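Local coordinates for metallo-beta-lactamase superfamily protein (Thermus thermophilus, PDB 2ZZI) that adopts the metallo-beta-lactamase fold, holds two iron(III) ions in a dinuclear metal site and is probably a hydrolase, at residues A[52-57]-A[124-129]; A[144-149]-A[188-193]; A[14-19]-A[180-185]; A[82-87]-A[99-104]. All coordinates share one frame; numbering follows the deposited sequence.

Interaction 1 (A[52-57]-A[124-129]). With FE (Fe (III) ion), chain C.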
loop_
_atom_site.group_PDB
_atom_site.type_symbol
_atom_site.label_atom_id
_atom_site.label_comp_id
_atom_site.label_asym_id
_atom_site.label_seq_id
_atom_site.Cartn_x
_atom_site.Cartn_y
_atom_site.Cartn_z
ATOM N N LEU A 52 5.368 -1.961 0.099
ATOM C CA LEU A 52 4.171 -2.278 0.858
ATOM C C LEU A 52 3.789 -1.120 1.762
ATOM O O LEU A 52 4.596 -0.666 2.566
ATOM C CB LEU A 52 4.409 -3.533 1.690
ATOM C CG LEU A 52 4.919 -4.719 0.874
ATOM C CD1 LEU A 52 5.092 -5.944 1.752
ATOM C CD2 LEU A 52 3.953 -4.999 -0.264
ATOM N N THR A 53 2.558 -0.640 1.622
ATOM C CA THR A 53 2.064 0.450 2.456
ATOM C C THR A 53 1.798 -0.057 3.864
ATOM O O THR A 53 2.021 0.656 4.840
ATOM C CB THR A 53 0.780 1.065 1.888
ATOM O OG1 THR A 53 -0.177 0.029 1.653
ATOM C CG2 THR A 53 1.062 1.774 0.590
ATOM N N HIS A 54 1.307 -1.291 3.955
ATOM C CA HIS A 54 1.182 -2.000 5.228
ATOM C C HIS A 54 1.130 -3.503 4.975
ATOM O O HIS A 54 1.103 -3.934 3.829
ATOM C CB HIS A 54 -0.017 -1.510 6.059
ATOM C CG HIS A 54 -1.346 -1.683 5.393
ATOM N ND1 HIS A 54 -1.727 -0.957 4.285
ATOM C CD2 HIS A 54 -2.399 -2.479 5.700
ATOM C CE1 HIS A 54 -2.949 -1.309 3.929
ATOM N NE2 HIS A 54 -3.380 -2.229 4.773
ATOM N N ALA A 55 1.130 -4.303 6.034
ATOM C CA ALA A 55 1.348 -5.737 5.876
ATOM C C ALA A 55 0.073 -6.554 5.989
ATOM O O ALA A 55 0.119 -7.744 6.319
ATOM C CB ALA A 55 2.383 -6.231 6.882
ATOM N N HIS A 56 -1.062 -5.920 5.720
ATOM C CA HIS A 56 -2.339 -6.618 5.798
ATOM C C HIS A 56 -2.418 -7.630 4.664
ATOM O O HIS A 56 -1.982 -7.353 3.551
ATOM C CB HIS A 56 -3.506 -5.627 5.761
ATOM C CG HIS A 56 -3.775 -4.964 7.079
ATOM N ND1 HIS A 56 -4.965 -4.331 7.366
ATOM C CD2 HIS A 56 -3.013 -4.856 8.194
ATOM C CE1 HIS A 56 -4.920 -3.850 8.597
ATOM N NE2 HIS A 56 -3.747 -4.157 9.121
ATOM N N PHE A 57 -2.959 -8.809 4.959
ATOM C CA PHE A 57 -2.952 -9.924 4.013
ATOM C C PHE A 57 -3.476 -9.555 2.619
ATOM O O PHE A 57 -2.956 -10.035 1.609
ATOM C CB PHE A 57 -3.739 -11.113 4.577
ATOM C CG PHE A 57 -5.229 -10.974 4.440
ATOM C CD1 PHE A 57 -6.002 -10.579 5.516
ATOM C CD2 PHE A 57 -5.858 -11.239 3.231
ATOM C CE1 PHE A 57 -7.372 -10.445 5.393
ATOM C CE2 PHE A 57 -7.230 -11.109 3.101
ATOM C CZ PHE A 57 -7.986 -10.711 4.185
ATOM N N GLY A 124 -1.961 3.818 12.532
ATOM C CA GLY A 124 -3.372 3.958 12.844
ATOM C C GLY A 124 -4.173 2.795 12.306
ATOM O O GLY A 124 -4.860 2.109 13.058
ATOM N N HIS A 125 -4.098 2.579 10.996
ATOM C CA HIS A 125 -4.698 1.394 10.394
ATOM C C HIS A 125 -3.847 0.193 10.781
ATOM O O HIS A 125 -4.357 -0.902 11.012
ATOM C CB HIS A 125 -4.775 1.534 8.877
ATOM C CG HIS A 125 -5.409 0.364 8.196
ATOM N ND1 HIS A 125 -6.776 0.207 8.103
ATOM C CD2 HIS A 125 -4.865 -0.706 7.568
ATOM C CE1 HIS A 125 -7.045 -0.913 7.454
ATOM N NE2 HIS A 125 -5.902 -1.484 7.117
ATOM N N SER A 126 -2.540 0.418 10.858
ATOM C CA SER A 126 -1.615 -0.562 11.392
ATOM C C SER A 126 -0.359 0.158 11.882
ATOM O O SER A 126 -0.134 1.319 11.549
ATOM C CB SER A 126 -1.272 -1.628 10.347
ATOM O OG SER A 126 -0.379 -1.130 9.367
ATOM N N PRO A 127 0.455 -0.534 12.689
ATOM C CA PRO A 127 1.624 0.029 13.360
ATOM C C PRO A 127 2.707 0.490 12.399
ATOM O O PRO A 127 3.433 1.432 12.697
ATOM C CB PRO A 127 2.147 -1.143 14.192
ATOM C CG PRO A 127 1.001 -2.077 14.317
ATOM C CD PRO A 127 0.233 -1.942 13.053
ATOM N N GLY A 128 2.822 -0.174 11.256
ATOM C CA GLY A 128 3.858 0.167 10.285
ATOM C C GLY A 128 3.317 0.694 8.970
ATOM O O GLY A 128 3.925 0.507 7.922
ATOM N N HIS A 129 2.173 1.362 9.027
ATOM C CA HIS A 129 1.523 1.867 7.830
ATOM C C HIS A 129 2.214 3.131 7.343
ATOM O O HIS A 129 2.432 4.068 8.113
ATOM C CB HIS A 129 0.050 2.154 8.114
ATOM C CG HIS A 129 -0.781 2.324 6.884
ATOM N ND1 HIS A 129 -0.739 3.462 6.109
ATOM C CD2 HIS A 129 -1.681 1.502 6.297
ATOM C CE1 HIS A 129 -1.577 3.333 5.096
ATOM N NE2 HIS A 129 -2.161 2.153 5.188
HETATM FE FE FE C . -5.454 -2.719 5.514
HETATM O O HOH W 1 -6.251 -4.108 5.017
#
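H54 and H129 mark where the two loops come together, their CA atoms 4.7 Å apart. Segment 52-57 runs from strand 50-51 toward helix 57-60, while segment 124-129 contains a type I beta turn, S126 to H129, just ahead of strand 130-134. The backbones meet through a CA-H...O contact, H129 CA to T53 O at 3.3 Å, and this carbonyl oxygen lies over one face of the H129 ring. Three imidazoles from the paired loops converge on one iron(III) ion: H54 NE2 at 2.3 Å, H56 ND1 at 2.5 Å and H125 NE2 at 2.1 Å. H54 and H56 open the HxHxDH motif of the metallo-beta-lactamase fold, H125 supplies the third histidine, and D144 and a water complete the sphere. With CG trans to its backbone N (chi1 -179°), H125 extends from its loop to the metal and turns its ring edge toward the face of H54, an offset edge-to-face pair with planes at 81°. The H56 and H125 rings meet obliquely. H129 is no ligand of this ion; its ring runs alongside that of H54 in the same direction, planes 27° apart, but slid so they barely overlap. H54 ND1, turned from the metal, donates to T53 OG1 at 3.2 Å, making T53 a second-shell residue, hydrogen-bonded in turn to D28. S126 OG lies 3.3 Å from H54 CB and is hydrogen-bonded to D80.

Interaction 2 (A[144-149]-A[188-193]). With FE (Fe (III) ion), chain C; FE (Fe (III) ion), chain D.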
loop_
_atom_site.group_PDB
_atom_site.type_symbol
_atom_site.label_atom_id
_atom_site.label_comp_id
_atom_site.label_asym_id
_atom_site.label_seq_id
_atom_site.Cartn_x
_atom_site.Cartn_y
_atom_site.Cartn_z
ATOM N N ASP A 144 -4.602 1.953 2.840
ATOM C CA ASP A 144 -5.911 1.928 3.487
ATOM C C ASP A 144 -6.140 3.135 4.379
ATOM O O ASP A 144 -7.138 3.208 5.085
ATOM C CB ASP A 144 -6.082 0.646 4.302
ATOM C CG ASP A 144 -6.312 -0.574 3.432
ATOM O OD1 ASP A 144 -6.323 -0.442 2.187
ATOM O OD2 ASP A 144 -6.486 -1.674 3.998
ATOM N N LEU A 145 -5.213 4.081 4.344
ATOM C CA LEU A 145 -5.334 5.292 5.139
ATOM C C LEU A 145 -6.590 6.078 4.757
ATOM O O LEU A 145 -7.518 6.216 5.562
ATOM C CB LEU A 145 -4.085 6.162 4.975
ATOM C CG LEU A 145 -3.650 7.020 6.166
ATOM N N LEU A 146 -6.625 6.578 3.524
ATOM C CA LEU A 146 -7.736 7.422 3.077
ATOM C C LEU A 146 -8.525 6.843 1.907
ATOM O O LEU A 146 -7.953 6.474 0.888
ATOM C CB LEU A 146 -7.230 8.819 2.716
ATOM C CG LEU A 146 -8.300 9.858 2.385
ATOM C CD1 LEU A 146 -9.300 9.987 3.524
ATOM C CD2 LEU A 146 -7.657 11.200 2.078
ATOM N N PHE A 147 -9.843 6.774 2.057
ATOM C CA PHE A 147 -10.719 6.305 0.990
ATOM C C PHE A 147 -11.604 7.426 0.439
ATOM O O PHE A 147 -11.664 8.519 1.002
ATOM C CB PHE A 147 -11.612 5.165 1.485
ATOM C CG PHE A 147 -10.856 3.966 1.985
ATOM C CD1 PHE A 147 -9.928 3.328 1.184
ATOM C CD2 PHE A 147 -11.099 3.457 3.247
ATOM C CE1 PHE A 147 -9.244 2.217 1.644
ATOM C CE2 PHE A 147 -10.419 2.348 3.706
ATOM C CZ PHE A 147 -9.492 1.729 2.903
ATOM N N ARG A 148 -12.290 7.147 -0.667
ATOM C CA ARG A 148 -13.266 8.078 -1.221
ATOM C C ARG A 148 -14.503 8.088 -0.327
ATOM O O ARG A 148 -15.408 7.274 -0.493
ATOM C CB ARG A 148 -13.630 7.666 -2.650
ATOM C CG ARG A 148 -14.701 8.511 -3.330
ATOM C CD ARG A 148 -14.388 10.002 -3.278
ATOM N NE ARG A 148 -15.289 10.738 -2.387
ATOM C CZ ARG A 148 -16.359 11.412 -2.802
ATOM N NH1 ARG A 148 -17.126 12.056 -1.931
ATOM N NH2 ARG A 148 -16.664 11.442 -4.093
ATOM N N GLY A 149 -14.524 8.996 0.642
ATOM C CA GLY A 149 -15.654 9.103 1.552
ATOM C C GLY A 149 -15.525 8.270 2.817
ATOM O O GLY A 149 -16.490 8.129 3.567
ATOM N N THR A 188 -9.314 9.656 -5.445
ATOM C CA THR A 188 -9.880 10.905 -4.960
ATOM C C THR A 188 -8.784 11.951 -4.747
ATOM O O THR A 188 -7.698 11.843 -5.312
ATOM C CB THR A 188 -10.654 10.684 -3.642
ATOM O OG1 THR A 188 -11.327 11.893 -3.261
ATOM C CG2 THR A 188 -9.703 10.252 -2.530
ATOM N N THR A 189 -9.080 12.957 -3.928
ATOM C CA THR A 189 -8.129 14.024 -3.626
ATOM C C THR A 189 -8.234 14.479 -2.171
ATOM O O THR A 189 -9.299 14.394 -1.549
ATOM C CB THR A 189 -8.369 15.261 -4.515
ATOM O OG1 THR A 189 -9.672 15.801 -4.247
ATOM C CG2 THR A 189 -8.262 14.896 -5.988
ATOM N N LEU A 190 -7.128 14.984 -1.637
ATOM C CA LEU A 190 -7.121 15.521 -0.284
ATOM C C LEU A 190 -8.124 16.667 -0.157
ATOM O O LEU A 190 -8.780 16.828 0.879
ATOM C CB LEU A 190 -5.718 16.004 0.082
ATOM C CG LEU A 190 -4.634 14.934 -0.040
ATOM C CD1 LEU A 190 -3.250 15.558 0.041
ATOM C CD2 LEU A 190 -4.821 13.884 1.041
ATOM N N GLY A 191 -8.238 17.464 -1.213
ATOM C CA GLY A 191 -9.176 18.579 -1.209
ATOM C C GLY A 191 -10.609 18.090 -1.145
ATOM O O GLY A 191 -11.411 18.585 -0.347
ATOM N N LEU A 192 -10.926 17.112 -1.994
ATOM C CA LEU A 192 -12.273 16.561 -2.060
ATOM C C LEU A 192 -12.677 15.957 -0.721
ATOM O O LEU A 192 -13.765 16.222 -0.206
ATOM C CB LEU A 192 -12.372 15.504 -3.159
ATOM C CG LEU A 192 -13.798 15.002 -3.392
ATOM C CD1 LEU A 192 -14.702 16.179 -3.677
ATOM C CD2 LEU A 192 -13.867 13.982 -4.523
ATOM N N GLU A 193 -11.789 15.152 -0.150
ATOM C CA GLU A 193 -12.086 14.473 1.102
ATOM C C GLU A 193 -12.255 15.455 2.252
ATOM O O GLU A 193 -13.129 15.280 3.101
ATOM C CB GLU A 193 -11.004 13.441 1.424
ATOM C CG GLU A 193 -10.950 12.287 0.432
ATOM C CD GLU A 193 -12.324 11.726 0.109
ATOM O OE1 GLU A 193 -12.556 11.390 -1.067
ATOM O OE2 GLU A 193 -13.173 11.625 1.023
HETATM FE FE FE C . -5.454 -2.719 5.514
HETATM FE FE FE D . -6.929 -3.411 2.738
HETATM O O HOH W 1 -6.251 -4.108 5.017
#
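E193 reaches from the first turn of helix 190-196 to the backbone and side chains that follow strand 139-147, and its carboxylate gathers three donors from the two segments. OE1 takes two of them. T188 OG1 donates to E193 OE1 at 2.6 Å, where the carboxylate oxygen uses its anti lone pair, and R148 NE forms a salt bridge with the same oxygen at 3.1 Å. Only NE makes the ion pair, and the guanidinium and carboxylate planes are 53° apart, so it is not a flat, two-pronged fork. The other oxygen, E193 OE2, accepts from G149 N at 3.0 Å, the N-H arriving from above the carboxylate plane, 40° out of it; a second, weak bond comes from N197 ND2. A bend at chi2 (-46°) turns the glutamate back to face these donors. Helix 190-196 has its own start in order: T189 is the N-cap, its OG1 accepting from L192 N at 2.9 Å, while T189 O accepts from E193 N. The contact joins the end of strand 139-147, an inner strand of the second sheet of the metallo-beta-lactamase fold, to strand 188-189 and the last modelled helix, 190-196. Beside the polar group, L146 CD2 packs against L190 CD2 at 4.0 Å and against the E193 CG methylene, and L192 CD2 lies over one face of the R148 guanidinium. At the far end of segment 144-149, D144 OD2 bridges both iron(III) ions, 2.1 Å from that of chain C and 2.2 Å from that of chain D.

Interaction 3 (A[14-19]-A[180-185]). With FE (Fe (III) ion), chain D.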
loop_
_atom_site.group_PDB
_atom_site.type_symbol
_atom_site.label_atom_id
_atom_site.label_comp_id
_atom_site.label_asym_id
_atom_site.label_seq_id
_atom_site.Cartn_x
_atom_site.Cartn_y
_atom_site.Cartn_z
ATOM N N ASN A 14 -6.083 -2.463 -4.453
ATOM C CA ASN A 14 -5.509 -1.701 -5.566
ATOM C C ASN A 14 -3.986 -1.656 -5.632
ATOM O O ASN A 14 -3.363 -0.728 -5.107
ATOM C CB ASN A 14 -6.048 -0.273 -5.566
ATOM C CG ASN A 14 -7.523 -0.217 -5.850
ATOM O OD1 ASN A 14 -8.173 0.800 -5.621
ATOM N ND2 ASN A 14 -8.069 -1.323 -6.346
ATOM N N ALA A 15 -3.395 -2.645 -6.299
ATOM C CA ALA A 15 -1.958 -2.666 -6.542
ATOM C C ALA A 15 -1.614 -1.643 -7.610
ATOM O O ALA A 15 -2.397 -1.421 -8.529
ATOM C CB ALA A 15 -1.518 -4.046 -6.977
ATOM N N TYR A 16 -0.452 -1.014 -7.492
ATOM C CA TYR A 16 -0.039 -0.008 -8.465
ATOM C C TYR A 16 1.351 -0.285 -9.039
ATOM O O TYR A 16 2.288 -0.616 -8.304
ATOM C CB TYR A 16 -0.046 1.386 -7.842
ATOM C CG TYR A 16 -1.390 1.845 -7.326
ATOM C CD1 TYR A 16 -2.219 2.638 -8.104
ATOM C CD2 TYR A 16 -1.819 1.506 -6.048
ATOM C CE1 TYR A 16 -3.437 3.073 -7.631
ATOM C CE2 TYR A 16 -3.039 1.935 -5.565
ATOM C CZ TYR A 16 -3.845 2.720 -6.361
ATOM O OH TYR A 16 -5.062 3.155 -5.888
ATOM N N LEU A 17 1.479 -0.162 -10.357
ATOM C CA LEU A 17 2.784 -0.121 -10.986
ATOM C C LEU A 17 3.045 1.354 -11.220
ATOM O O LEU A 17 2.228 2.039 -11.826
ATOM C CB LEU A 17 2.775 -0.889 -12.308
ATOM C CG LEU A 17 4.113 -1.365 -12.902
ATOM C CD1 LEU A 17 4.885 -2.264 -11.941
ATOM C CD2 LEU A 17 3.883 -2.096 -14.225
ATOM N N VAL A 18 4.154 1.867 -10.705
ATOM C CA VAL A 18 4.478 3.270 -10.932
ATOM C C VAL A 18 5.806 3.431 -11.656
ATOM O O VAL A 18 6.752 2.666 -11.436
ATOM C CB VAL A 18 4.517 4.087 -9.630
ATOM C CG1 VAL A 18 4.705 5.569 -9.945
ATOM C CG2 VAL A 18 3.247 3.867 -8.839
ATOM N N GLU A 19 5.867 4.436 -12.520
ATOM C CA GLU A 19 7.073 4.699 -13.267
ATOM C C GLU A 19 7.754 5.933 -12.714
ATOM O O GLU A 19 7.187 7.028 -12.730
ATOM C CB GLU A 19 6.755 4.885 -14.746
ATOM C CG GLU A 19 7.958 5.298 -15.569
ATOM C CD GLU A 19 7.856 4.832 -17.004
ATOM O OE1 GLU A 19 6.717 4.603 -17.474
ATOM O OE2 GLU A 19 8.918 4.689 -17.652
ATOM N N VAL A 180 -5.133 11.059 -4.524
ATOM C CA VAL A 180 -5.057 9.918 -3.618
ATOM C C VAL A 180 -5.214 8.612 -4.389
ATOM O O VAL A 180 -6.138 8.466 -5.182
ATOM C CB VAL A 180 -6.148 9.991 -2.531
ATOM C CG1 VAL A 180 -5.940 8.897 -1.487
ATOM C CG2 VAL A 180 -6.163 11.371 -1.878
ATOM N N HIS A 181 -4.299 7.674 -4.155
ATOM C CA HIS A 181 -4.402 6.323 -4.698
ATOM C C HIS A 181 -4.531 5.334 -3.549
ATOM O O HIS A 181 -3.530 4.885 -2.990
ATOM C CB HIS A 181 -3.171 5.976 -5.536
ATOM C CG HIS A 181 -2.970 6.881 -6.707
ATOM N ND1 HIS A 181 -3.266 6.503 -7.998
ATOM C CD2 HIS A 181 -2.524 8.157 -6.779
ATOM C CE1 HIS A 181 -3.008 7.507 -8.818
ATOM N NE2 HIS A 181 -2.557 8.523 -8.102
ATOM N N PRO A 182 -5.773 4.982 -3.199
ATOM C CA PRO A 182 -6.068 4.184 -2.025
ATOM C C PRO A 182 -5.982 2.705 -2.343
ATOM O O PRO A 182 -5.980 2.333 -3.508
ATOM C CB PRO A 182 -7.512 4.572 -1.715
ATOM C CG PRO A 182 -8.107 4.872 -3.055
ATOM C CD PRO A 182 -6.985 5.269 -3.986
ATOM N N GLY A 183 -5.914 1.869 -1.313
ATOM C CA GLY A 183 -5.755 0.439 -1.509
ATOM C C GLY A 183 -7.064 -0.236 -1.844
ATOM O O GLY A 183 -7.106 -1.440 -2.073
ATOM N N HIS A 184 -8.138 0.545 -1.868
ATOM C CA HIS A 184 -9.474 0.020 -2.130
ATOM C C HIS A 184 -10.364 1.108 -2.709
ATOM O O HIS A 184 -10.377 2.237 -2.222
ATOM C CB HIS A 184 -10.133 -0.483 -0.841
ATOM C CG HIS A 184 -9.398 -1.595 -0.159
ATOM N ND1 HIS A 184 -9.620 -2.924 -0.450
ATOM C CD2 HIS A 184 -8.478 -1.578 0.834
ATOM C CE1 HIS A 184 -8.854 -3.675 0.319
ATOM N NE2 HIS A 184 -8.152 -2.883 1.109
ATOM N N GLY A 185 -11.119 0.766 -3.743
ATOM C CA GLY A 185 -12.134 1.675 -4.261
ATOM C C GLY A 185 -11.600 2.838 -5.073
ATOM O O GLY A 185 -10.403 2.947 -5.309
HETATM FE FE FE D . -6.929 -3.411 2.738
HETATM O O HOH W 1 -6.251 -4.108 5.017
#
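The dinuclear metal site takes one of its histidines from the HPGH sequence, residues 181-184, at the end of strand 179-182, and N14 and Y16 of strand 13-20 hold this sequence. H184 NE2 binds the iron(III) ion of chain D at 2.1 Å, with D58, H59, D144 and a water as the other ligands. Just before it, N14 N donates to G183 O at 2.8 Å, coming from well above the carbonyl plane rather than along a lone pair. The N14 side chain leans over the preceding peptide, CB lying 3.3 Å from P182 O. That oxygen is itself taken up by Y16: with CG opposite the carbonyl carbon (chi1 -60°), the phenol is directed to it, and Y16 OH donates to P182 O at 2.7 Å, the acceptor at the ring edge near the ring plane. Strands 13-20 and 179-182 belong to the two different sheets of the metallo-beta-lactamase sandwich; their short segments run 8.1 Å apart at an angle of 125°, so the contact bridges the sheets across the interior. Further from the metal, Y16 CE1 lies 3.5 Å from H181 ND1 at the edge of the imidazole, the ring planes 85° apart in an oblique pairing. F141 stacks on H181 and meets Y16 edge-to-face.

Interaction 4 (A[82-87]-A[99-104])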
loop_
_atom_site.group_PDB
_atom_site.type_symbol
_atom_site.label_atom_id
_atom_site.label_comp_id
_atom_site.label_asym_id
_atom_site.label_seq_id
_atom_site.Cartn_x
_atom_site.Cartn_y
_atom_site.Cartn_z
ATOM N N PRO A 82 5.567 -8.095 12.315
ATOM C CA PRO A 82 4.725 -9.059 13.039
ATOM C C PRO A 82 3.444 -9.395 12.274
ATOM O O PRO A 82 3.125 -10.565 12.092
ATOM C CB PRO A 82 4.396 -8.326 14.341
ATOM C CG PRO A 82 5.546 -7.414 14.548
ATOM C CD PRO A 82 5.993 -6.978 13.181
ATOM N N LEU A 83 2.726 -8.367 11.835
ATOM C CA LEU A 83 1.543 -8.546 11.015
ATOM C C LEU A 83 1.923 -9.255 9.726
ATOM O O LEU A 83 1.363 -10.301 9.384
ATOM C CB LEU A 83 0.918 -7.190 10.690
ATOM C CG LEU A 83 0.295 -6.422 11.853
ATOM C CD1 LEU A 83 -0.184 -5.058 11.405
ATOM C CD2 LEU A 83 -0.852 -7.215 12.439
ATOM N N TYR A 84 2.882 -8.670 9.012
ATOM C CA TYR A 84 3.365 -9.232 7.761
ATOM C C TYR A 84 3.627 -10.728 7.879
ATOM O O TYR A 84 3.224 -11.507 7.017
ATOM C CB TYR A 84 4.643 -8.519 7.329
ATOM C CG TYR A 84 5.290 -9.086 6.078
ATOM C CD1 TYR A 84 5.011 -8.547 4.822
ATOM C CD2 TYR A 84 6.189 -10.145 6.152
ATOM C CE1 TYR A 84 5.604 -9.047 3.677
ATOM C CE2 TYR A 84 6.788 -10.656 5.009
ATOM C CZ TYR A 84 6.492 -10.101 3.772
ATOM O OH TYR A 84 7.081 -10.605 2.628
ATOM N N GLU A 85 4.307 -11.125 8.947
ATOM C CA GLU A 85 4.679 -12.521 9.130
ATOM C C GLU A 85 3.473 -13.406 9.457
ATOM O O GLU A 85 3.498 -14.613 9.212
ATOM C CB GLU A 85 5.745 -12.649 10.223
ATOM C CG GLU A 85 6.952 -11.727 10.042
ATOM C CD GLU A 85 7.997 -11.914 11.136
ATOM O OE1 GLU A 85 7.637 -12.420 12.227
ATOM O OE2 GLU A 85 9.180 -11.556 10.907
ATOM N N GLY A 86 2.422 -12.802 10.005
ATOM C CA GLY A 86 1.206 -13.542 10.356
ATOM C C GLY A 86 0.044 -13.353 9.389
ATOM O O GLY A 86 -1.056 -13.847 9.629
ATOM N N ALA A 87 0.293 -12.649 8.288
ATOM C CA ALA A 87 -0.761 -12.288 7.335
ATOM C C ALA A 87 -1.566 -13.472 6.791
ATOM O O ALA A 87 -2.741 -13.323 6.438
ATOM C CB ALA A 87 -0.179 -11.472 6.186
ATOM N N PRO A 99 -0.335 -17.306 0.077
ATOM C CA PRO A 99 0.979 -17.875 0.309
ATOM C C PRO A 99 1.748 -16.960 1.261
ATOM O O PRO A 99 2.003 -15.793 0.933
ATOM C CB PRO A 99 1.613 -17.846 -1.078
ATOM C CG PRO A 99 0.962 -16.683 -1.751
ATOM C CD PRO A 99 -0.450 -16.689 -1.257
ATOM N N LYS A 100 2.095 -17.485 2.434
ATOM C CA LYS A 100 2.836 -16.733 3.448
ATOM C C LYS A 100 3.908 -15.845 2.820
ATOM O O LYS A 100 4.757 -16.333 2.076
ATOM C CB LYS A 100 3.472 -17.695 4.455
ATOM C CG LYS A 100 4.395 -17.021 5.454
ATOM C CD LYS A 100 4.851 -17.992 6.532
ATOM C CE LYS A 100 3.715 -18.340 7.481
ATOM N NZ LYS A 100 3.279 -17.157 8.289
ATOM N N PRO A 101 3.865 -14.532 3.109
ATOM C CA PRO A 101 4.838 -13.595 2.547
ATOM C C PRO A 101 6.265 -13.967 2.949
ATOM O O PRO A 101 6.494 -14.420 4.069
ATOM C CB PRO A 101 4.428 -12.253 3.159
ATOM C CG PRO A 101 2.994 -12.421 3.515
ATOM C CD PRO A 101 2.869 -13.845 3.949
ATOM N N PRO A 102 7.225 -13.768 2.037
ATOM C CA PRO A 102 8.579 -14.257 2.204
ATOM C C PRO A 102 9.443 -13.280 2.987
ATOM O O PRO A 102 9.177 -12.077 2.989
ATOM C CB PRO A 102 9.085 -14.298 0.770
ATOM C CG PRO A 102 8.465 -13.068 0.167
ATOM C CD PRO A 102 7.102 -12.928 0.831
ATOM N N LEU A 103 10.478 -13.804 3.633
ATOM C CA LEU A 103 11.499 -12.965 4.235
ATOM C C LEU A 103 12.803 -13.161 3.484
ATOM O O LEU A 103 12.995 -14.194 2.840
ATOM C CB LEU A 103 11.676 -13.303 5.712
ATOM C CG LEU A 103 10.465 -12.930 6.562
ATOM C CD1 LEU A 103 10.915 -12.551 7.954
ATOM C CD2 LEU A 103 9.708 -11.779 5.922
ATOM N N PRO A 104 13.715 -12.181 3.579
ATOM C CA PRO A 104 13.606 -11.013 4.436
ATOM C C PRO A 104 12.937 -9.835 3.735
ATOM O O PRO A 104 12.412 -9.991 2.636
ATOM C CB PRO A 104 15.067 -10.667 4.689
ATOM C CG PRO A 104 15.725 -10.985 3.382
ATOM C CD PRO A 104 14.969 -12.163 2.805
#
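Y84 carries the contact between helix 81-92 and the proline-rich loop 99-104, and its phenol supplies a hydrogen bond between them. Y84 OH donates to P102 O at 2.6 Å; the oxygen lies at the ring edge, near the ring plane, and the donor is tilted only 17° from the carbonyl plane. With CG trans to the backbone N (chi1 176°), the ring swings off the helix and lies alongside the loop. The apolar contacts surround the same ring. P101 covers one face in a CH-pi contact, its CG 4.3 Å from the Y84 ring centroid and 13° off the normal, and L103 CD2 meets the ring obliquely near CE2. A87 CB extends this patch to P101 CG at 4.3 Å. Polar groups lie at the margin. K100 bends its chain at chi3 and chi4 to bring NZ 2.7 Å from E85 O, and the same ammonium makes a salt bridge with D88. The E85 carboxylate, a zinc ligand in a crystal of this protein, comes near L103, OE2 to CD1 3.6 Å. The loop folds back along the helix that precedes it on its way to strand 106-107. Y84 is enclosed by L52 and A55 of loop 52-57 and by V63 of helix 63-70, on which P102 also rests, while P101 and A87 touch V60 of helix 57-60.

Overall arrangement
Interactions 1 and 3 carry iron ligands beside their contacts, and interaction 2 reaches the dinuclear site through D144, at the other end of its first segment. The centres of these three are about 13 to 17 Å apart. Interactions 2 and 3 meet in one sheet, where strand 179-182 lies between 139-147 and 188-189, and their segments alternate along the chain. Interaction 1 is nested within the loop closed by interaction 3, and interaction 4 within that closed by interaction 1. Interaction 4 packs helix 81-92 against the loop of interaction 1, where Y84 meets A55; their centres are about 12 Å apart, those of interactions 4 and 2 about 28 Å. Residues widely separated in sequence thus assemble one metal centre on loops and strand ends of both sheets.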